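Local coordinates for protein Xaa-Pro dipeptidase (PDB 5E2C) that is the N-terminal domain of a probable Xaa-Pro dipeptidase, a metal-dependent enzyme that probably releases amino acids from the N-termini of peptides, at residues 15-27 and 89-101. Numbering follows the deposited sequence.
Sequences SGLDAMLISDLIN and GVGKLGFESHVVT
Strands 19-22 and 92-95 run side by side in the same direction, joined by a parallel ladder in which Ala19 O accepts from Gly94 N at 2.9 Å and Gly94 O from Leu21 N at 2.8 Å. At the start of the ladder Lys92 O receives Asp18 N, with a weak second bond from Ala19 N, while the Asp18 carboxylate returns to the same residue: its OD2 takes Lys92 N at 2.9 Å on the anti lone pair. Past the last strand bond the chains diverge, and a water bridges Leu21 O, Ser23 OG and Glu96 N.

There the buried Glu96 takes over. With its chain extended beyond CG (chi2 -180°), its carboxylate reaches the turn before helix 25-32 and the helix's first turn. OE1 is gripped by two backbone donors from opposite faces of its plane, Ser23 N at 2.7 Å and Asp24 N at 2.8 Å, and OE2 accepts on its syn side from Asn27 ND2, also at 2.8 Å, so both oxygens are held. Asp24 divides its own carboxylate: OD1 caps Ile26 N, and OD2 meets His98 NE2 in the ring plane at 2.8 Å, nearly straight at 177°. Ser123 holds the other ring nitrogen, His98 ND1.

Apolar packing flanks the ladder. Ala19 CB touches Val90 CG1 and Leu93 CD1 on the side lined by helix 77-87. On the other side Leu17 CD1 lies against the CA of Gly94, and the selenomethionine Met20 lays CE across Glu96 CG at 3.5 Å.

These two interior strands of the mixed beta sheet, flanked by antiparallel strand 40-44 beside 19-22 and parallel strand 118-121 beside 92-95, belong to the alpha/beta creatinase/prolidase N-terminal fold, here with the turn into helix 25-32 N-capped by Asp24 and held by the Glu96 carboxylate.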
ATOM      1  N   SER A  15     -14.384  18.113   2.107  1.00 21.89           N
ATOM      2  CA  SER A  15     -14.149  16.845   2.777  1.00 21.04           C
ATOM      3  C   SER A  15     -13.662  17.045   4.218  1.00 19.40           C
ATOM      4  O   SER A  15     -13.374  16.072   4.917  1.00 22.30           O
ATOM      5  CB  SER A  15     -13.109  16.037   1.998  1.00 21.97           C
ATOM      6  OG  SER A  15     -13.628  15.635   0.750  1.00 26.88           O
ATOM      7  N   GLY A  16     -13.557  18.293   4.662  1.00 19.70           N
ATOM      8  CA  GLY A  16     -13.114  18.594   6.027  1.00 20.28           C
ATOM      9  C   GLY A  16     -11.615  18.460   6.243  1.00 20.13           C
ATOM     10  O   GLY A  16     -11.160  18.290   7.377  1.00 19.28           O
ATOM     11  N   LEU A  17     -10.843  18.554   5.160  1.00 16.85           N
ATOM     12  CA  LEU A  17      -9.383  18.486   5.227  1.00 14.93           C
ATOM     13  C   LEU A  17      -8.746  19.863   5.059  1.00 13.78           C
ATOM     14  O   LEU A  17      -9.325  20.748   4.433  1.00 15.65           O
ATOM     15  CB  LEU A  17      -8.840  17.565   4.119  1.00 14.77           C
ATOM     16  CG  LEU A  17      -9.445  16.167   4.006  1.00 16.02           C
ATOM     17  CD1 LEU A  17      -9.048  15.524   2.678  1.00 16.53           C
ATOM     18  CD2 LEU A  17      -9.003  15.332   5.188  1.00 17.02           C
ATOM     19  N   ASP A  18      -7.530  20.020   5.578  1.00 12.44           N
ATOM     20  CA  ASP A  18      -6.762  21.255   5.435  1.00 14.01           C
ATOM     21  C   ASP A  18      -5.722  21.168   4.326  1.00 13.59           C
ATOM     22  O   ASP A  18      -5.249  22.197   3.830  1.00 12.53           O
ATOM     23  CB  ASP A  18      -6.097  21.597   6.759  1.00 17.16           C
ATOM     24  CG  ASP A  18      -7.103  21.662   7.884  1.00 20.14           C
ATOM     25  OD1 ASP A  18      -7.991  22.530   7.809  1.00 21.83           O
ATOM     26  OD2 ASP A  18      -7.048  20.831   8.811  1.00 21.86           O
ATOM     27  N   ALA A  19      -5.380  19.940   3.939  1.00 11.35           N
ATOM     28  CA  ALA A  19      -4.435  19.687   2.834  1.00 10.24           C
ATOM     29  C   ALA A  19      -4.577  18.235   2.404  1.00 11.14           C
ATOM     30  O   ALA A  19      -5.225  17.423   3.081  1.00 10.02           O
ATOM     31  CB  ALA A  19      -2.999  19.986   3.249  1.00  9.86           C
HETATM   32  N   MSE A  20      -3.990  17.930   1.254  1.00 11.16           N
HETATM   33  CA  MSE A  20      -3.966  16.590   0.736  1.00 11.93           C
HETATM   34  C   MSE A  20      -2.613  16.291   0.158  1.00  9.62           C
HETATM   35  O   MSE A  20      -2.021  17.109  -0.571  1.00  8.84           O
HETATM   36  CB  MSE A  20      -5.000  16.484  -0.364  1.00 14.62           C
HETATM   37  CG  MSE A  20      -4.886  15.111  -0.957  1.00 20.37           C
HETATM   38 SE   MSE A  20      -6.627  14.564  -1.558  1.00 29.62          SE
HETATM   39  CE  MSE A  20      -6.135  12.698  -1.980  1.00 24.32           C
ATOM     40  N   LEU A  21      -2.135  15.102   0.482  1.00  8.86           N
ATOM     41  CA  LEU A  21      -0.944  14.524  -0.131  1.00  8.62           C
ATOM     42  C   LEU A  21      -1.389  13.629  -1.274  1.00  8.41           C
ATOM     43  O   LEU A  21      -2.162  12.679  -1.080  1.00  7.18           O
ATOM     44  CB  LEU A  21      -0.183  13.677   0.884  1.00  9.03           C
ATOM     45  CG  LEU A  21       1.031  12.926   0.334  1.00  9.19           C
ATOM     46  CD1 LEU A  21       2.072  13.915  -0.190  1.00  9.12           C
ATOM     47  CD2 LEU A  21       1.598  12.041   1.433  1.00 10.07           C
ATOM     48  N   ILE A  22      -0.926  13.939  -2.471  1.00  7.71           N
ATOM     49  CA  ILE A  22      -1.214  13.113  -3.640  1.00  8.02           C
ATOM     50  C   ILE A  22       0.004  12.238  -3.967  1.00  8.53           C
ATOM     51  O   ILE A  22       1.111  12.745  -4.193  1.00  8.51           O
ATOM     52  CB  ILE A  22      -1.610  13.979  -4.844  1.00  9.04           C
ATOM     53  CG1 ILE A  22      -2.819  14.847  -4.475  1.00 10.37           C
ATOM     54  CG2 ILE A  22      -1.959  13.116  -6.053  1.00  9.27           C
ATOM     55  CD1 ILE A  22      -2.446  16.229  -4.080  1.00 12.02           C
ATOM     56  N   SER A  23      -0.221  10.923  -3.975  1.00  8.76           N
ATOM     57  CA  SER A  23       0.837   9.920  -4.153  1.00  9.55           C
ATOM     58  C   SER A  23       0.683   9.072  -5.441  1.00 10.66           C
ATOM     59  O   SER A  23       1.658   8.444  -5.892  1.00 11.79           O
ATOM     60  CB  SER A  23       0.869   8.972  -2.949  1.00 10.13           C
ATOM     61  OG  SER A  23       1.100   9.665  -1.722  1.00 12.09           O
ATOM     62  N   ASP A  24      -0.534   9.000  -5.973  1.00  8.98           N
ATOM     63  CA  ASP A  24      -0.832   8.243  -7.207  1.00 10.60           C
ATOM     64  C   ASP A  24      -0.278   9.074  -8.360  1.00 11.00           C
ATOM     65  O   ASP A  24      -0.652  10.225  -8.528  1.00  9.66           O
ATOM     66  CB  ASP A  24      -2.360   8.024  -7.307  1.00 12.63           C
ATOM     67  CG  ASP A  24      -2.789   7.213  -8.534  1.00 16.63           C
ATOM     68  OD1 ASP A  24      -2.161   7.330  -9.598  1.00 19.86           O
ATOM     69  OD2 ASP A  24      -3.784   6.467  -8.448  1.00 16.22           O
ATOM     70  N   LEU A  25       0.636   8.503  -9.132  1.00 12.24           N
ATOM     71  CA  LEU A  25       1.294   9.241 -10.200  1.00 13.91           C
ATOM     72  C   LEU A  25       0.340   9.753 -11.294  1.00 12.02           C
ATOM     73  O   LEU A  25       0.576  10.821 -11.853  1.00 11.65           O
ATOM     74  CB  LEU A  25       2.422   8.416 -10.805  1.00 16.38           C
ATOM     75  CG  LEU A  25       3.550   8.081  -9.826  1.00 19.26           C
ATOM     76  CD1 LEU A  25       4.580   7.234 -10.549  1.00 22.75           C
ATOM     77  CD2 LEU A  25       4.181   9.332  -9.223  1.00 21.33           C
ATOM     78  N   ILE A  26      -0.758   9.034 -11.543  1.00 13.39           N
ATOM     79  CA  ILE A  26      -1.787   9.517 -12.454  1.00 13.22           C
ATOM     80  C   ILE A  26      -2.343  10.835 -11.932  1.00 10.98           C
ATOM     81  O   ILE A  26      -2.520  11.782 -12.672  1.00  9.90           O
ATOM     82  CB  ILE A  26      -2.934   8.488 -12.631  1.00 15.60           C
ATOM     83  CG1 ILE A  26      -2.408   7.223 -13.307  1.00 20.20           C
ATOM     84  CG2 ILE A  26      -4.066   9.080 -13.456  1.00 17.23           C
ATOM     85  CD1 ILE A  26      -3.395   6.063 -13.295  1.00 22.08           C
ATOM     86  N   ASN A  27      -2.603  10.904 -10.632  1.00 10.14           N
ATOM     87  CA  ASN A  27      -3.143  12.117 -10.048  1.00  9.79           C
ATOM     88  C   ASN A  27      -2.129  13.245  -9.913  1.00 10.36           C
ATOM     89  O   ASN A  27      -2.481  14.437 -10.027  1.00 11.11           O
ATOM     90  CB  ASN A  27      -3.775  11.775  -8.701  1.00 10.24           C
ATOM     91  CG  ASN A  27      -5.012  10.929  -8.866  1.00 11.41           C
ATOM     92  OD1 ASN A  27      -5.628  10.897  -9.952  1.00 12.49           O
ATOM     93  ND2 ASN A  27      -5.392  10.242  -7.810  1.00 11.77           N
ATOM     94  N   GLY A  89       1.297  23.536   9.950  1.00 17.02           N
ATOM     95  CA  GLY A  89       0.142  23.558  10.855  1.00 17.79           C
ATOM     96  C   GLY A  89      -1.138  22.936  10.321  1.00 17.04           C
ATOM     97  O   GLY A  89      -2.228  23.228  10.793  1.00 19.31           O
ATOM     98  N   VAL A  90      -1.005  22.031   9.363  1.00 16.40           N
ATOM     99  CA  VAL A  90      -2.153  21.347   8.781  1.00 15.22           C
ATOM    100  C   VAL A  90      -2.804  20.435   9.820  1.00 14.89           C
ATOM    101  O   VAL A  90      -2.150  19.573  10.359  1.00 17.88           O
ATOM    102  CB  VAL A  90      -1.674  20.550   7.539  1.00 13.96           C
ATOM    103  CG1 VAL A  90      -2.715  19.555   7.057  1.00 14.79           C
ATOM    104  CG2 VAL A  90      -1.327  21.523   6.439  1.00 14.97           C
ATOM    105  N   GLY A  91      -4.088  20.634  10.108  1.00 18.34           N
ATOM    106  CA  GLY A  91      -4.787  19.810  11.104  1.00 18.33           C
ATOM    107  C   GLY A  91      -5.134  18.418  10.611  1.00 17.86           C
ATOM    108  O   GLY A  91      -4.878  17.420  11.289  1.00 16.83           O
ATOM    109  N   LYS A  92      -5.738  18.369   9.427  1.00 15.95           N
ATOM    110  CA  LYS A  92      -6.119  17.120   8.799  1.00 14.91           C
ATOM    111  C   LYS A  92      -5.510  17.035   7.396  1.00 12.81           C
ATOM    112  O   LYS A  92      -5.793  17.869   6.527  1.00 12.47           O
ATOM    113  CB  LYS A  92      -7.633  16.984   8.766  1.00 17.21           C
ATOM    114  CG  LYS A  92      -8.238  16.932  10.166  1.00 20.82           C
ATOM    115  CD  LYS A  92      -9.697  16.538  10.104  1.00 26.09           C
ATOM    116  CE  LYS A  92     -10.278  16.377  11.506  1.00 31.61           C
ATOM    117  NZ  LYS A  92     -11.740  16.100  11.429  1.00 33.95           N
ATOM    118  N   LEU A  93      -4.671  16.023   7.200  1.00 11.61           N
ATOM    119  CA  LEU A  93      -3.945  15.812   5.933  1.00 10.12           C
ATOM    120  C   LEU A  93      -4.512  14.561   5.274  1.00  9.75           C
ATOM    121  O   LEU A  93      -4.391  13.452   5.816  1.00 10.42           O
ATOM    122  CB  LEU A  93      -2.457  15.594   6.214  1.00 10.69           C
ATOM    123  CG  LEU A  93      -1.593  15.279   4.977  1.00 11.19           C
ATOM    124  CD1 LEU A  93      -1.670  16.396   3.966  1.00 11.10           C
ATOM    125  CD2 LEU A  93      -0.153  15.018   5.370  1.00 13.15           C
ATOM    126  N   GLY A  94      -5.144  14.733   4.119  1.00  8.58           N
ATOM    127  CA  GLY A  94      -5.632  13.607   3.358  1.00  8.79           C
ATOM    128  C   GLY A  94      -4.473  12.875   2.712  1.00  8.62           C
ATOM    129  O   GLY A  94      -3.464  13.487   2.383  1.00  9.53           O
ATOM    130  N   PHE A  95      -4.609  11.565   2.564  1.00  8.86           N
ATOM    131  CA  PHE A  95      -3.630  10.767   1.806  1.00  8.48           C
ATOM    132  C   PHE A  95      -4.361   9.705   1.024  1.00  9.00           C
ATOM    133  O   PHE A  95      -5.527   9.380   1.303  1.00  9.00           O
ATOM    134  CB  PHE A  95      -2.577  10.145   2.731  1.00  8.24           C
ATOM    135  CG  PHE A  95      -3.107   9.016   3.577  1.00  8.09           C
ATOM    136  CD1 PHE A  95      -3.724   9.278   4.796  1.00  9.17           C
ATOM    137  CD2 PHE A  95      -2.978   7.699   3.169  1.00  8.84           C
ATOM    138  CE1 PHE A  95      -4.227   8.241   5.577  1.00  8.78           C
ATOM    139  CE2 PHE A  95      -3.470   6.665   3.953  1.00  8.67           C
ATOM    140  CZ  PHE A  95      -4.102   6.935   5.146  1.00  9.02           C
ATOM    141  N   GLU A  96      -3.671   9.145   0.035  1.00  8.47           N
ATOM    142  CA  GLU A  96      -4.304   8.189  -0.854  1.00  9.26           C
ATOM    143  C   GLU A  96      -4.045   6.760  -0.385  1.00  8.84           C
ATOM    144  O   GLU A  96      -3.039   6.126  -0.708  1.00  8.42           O
ATOM    145  CB  GLU A  96      -3.865   8.434  -2.291  1.00  9.96           C
ATOM    146  CG  GLU A  96      -4.331   9.777  -2.802  1.00 11.23           C
ATOM    147  CD  GLU A  96      -3.920  10.051  -4.232  1.00 12.23           C
ATOM    148  OE1 GLU A  96      -2.705   9.999  -4.505  1.00 12.77           O
ATOM    149  OE2 GLU A  96      -4.813  10.350  -5.063  1.00 14.32           O
ATOM    150  N   SER A  97      -4.979   6.265   0.401  1.00  8.70           N
ATOM    151  CA  SER A  97      -4.886   4.932   0.965  1.00  9.09           C
ATOM    152  C   SER A  97      -4.919   3.814  -0.071  1.00  8.06           C
ATOM    153  O   SER A  97      -4.523   2.700   0.239  1.00  8.04           O
ATOM    154  CB  SER A  97      -5.998   4.736   2.018  1.00  9.86           C
ATOM    155  OG  SER A  97      -7.258   4.919   1.425  1.00 11.41           O
ATOM    156  N   HIS A  98      -5.346   4.102  -1.306  1.00  8.62           N
ATOM    157  CA  HIS A  98      -5.336   3.104  -2.372  1.00  9.66           C
ATOM    158  C   HIS A  98      -3.941   2.827  -2.946  1.00  9.16           C
ATOM    159  O   HIS A  98      -3.745   1.834  -3.648  1.00 10.08           O
ATOM    160  CB  HIS A  98      -6.317   3.466  -3.499  1.00 10.31           C
ATOM    161  CG  HIS A  98      -5.825   4.544  -4.415  1.00 12.07           C
ATOM    162  ND1 HIS A  98      -5.843   5.877  -4.080  1.00 12.37           N
ATOM    163  CD2 HIS A  98      -5.296   4.477  -5.664  1.00 13.10           C
ATOM    164  CE1 HIS A  98      -5.352   6.590  -5.083  1.00 13.42           C
ATOM    165  NE2 HIS A  98      -5.005   5.762  -6.053  1.00 13.79           N
ATOM    166  N   VAL A  99      -2.979   3.686  -2.630  0.50  9.07           N
ATOM    167  CA  VAL A  99      -1.627   3.503  -3.124  0.50  9.14           C
ATOM    168  C   VAL A  99      -0.535   3.551  -2.040  0.50  8.45           C
ATOM    169  O   VAL A  99       0.471   2.870  -2.167  0.50  9.43           O
ATOM    170  CB  VAL A  99      -1.343   4.506  -4.258  0.50  9.61           C
ATOM    171  CG1 VAL A  99      -0.899   5.846  -3.716  0.50  9.76           C
ATOM    172  CG2 VAL A  99      -0.306   3.934  -5.209  0.50  9.79           C
ATOM    173  N   VAL A 100      -0.722   4.324  -0.975  1.00  7.80           N
ATOM    174  CA  VAL A 100       0.268   4.376   0.110  1.00  7.64           C
ATOM    175  C   VAL A 100       0.303   2.999   0.812  1.00  7.26           C
ATOM    176  O   VAL A 100      -0.740   2.437   1.158  1.00  7.21           O
ATOM    177  CB  VAL A 100      -0.028   5.525   1.108  1.00  7.85           C
ATOM    178  CG1 VAL A 100       0.881   5.473   2.342  1.00  7.78           C
ATOM    179  CG2 VAL A 100       0.064   6.884   0.422  1.00  8.97           C
ATOM    180  N   THR A 101       1.504   2.454   1.013  1.00  7.10           N
ATOM    181  CA  THR A 101       1.661   1.156   1.671  1.00  7.14           C
ATOM    182  C   THR A 101       1.574   1.293   3.185  1.00  7.02           C
ATOM    183  O   THR A 101       1.637   2.397   3.710  1.00  7.57           O
ATOM    184  CB  THR A 101       2.999   0.478   1.326  1.00  7.24           C
ATOM    185  OG1 THR A 101       4.078   1.252   1.854  1.00  7.58           O
ATOM    186  CG2 THR A 101       3.141   0.304  -0.200  1.00  7.43           C
TER
HETATM  187  O   HOH W   1     -12.883  18.108   9.468  1.00 47.18           O
HETATM  188  O   HOH W   2      -1.158  10.153  -0.413  1.00  9.43           O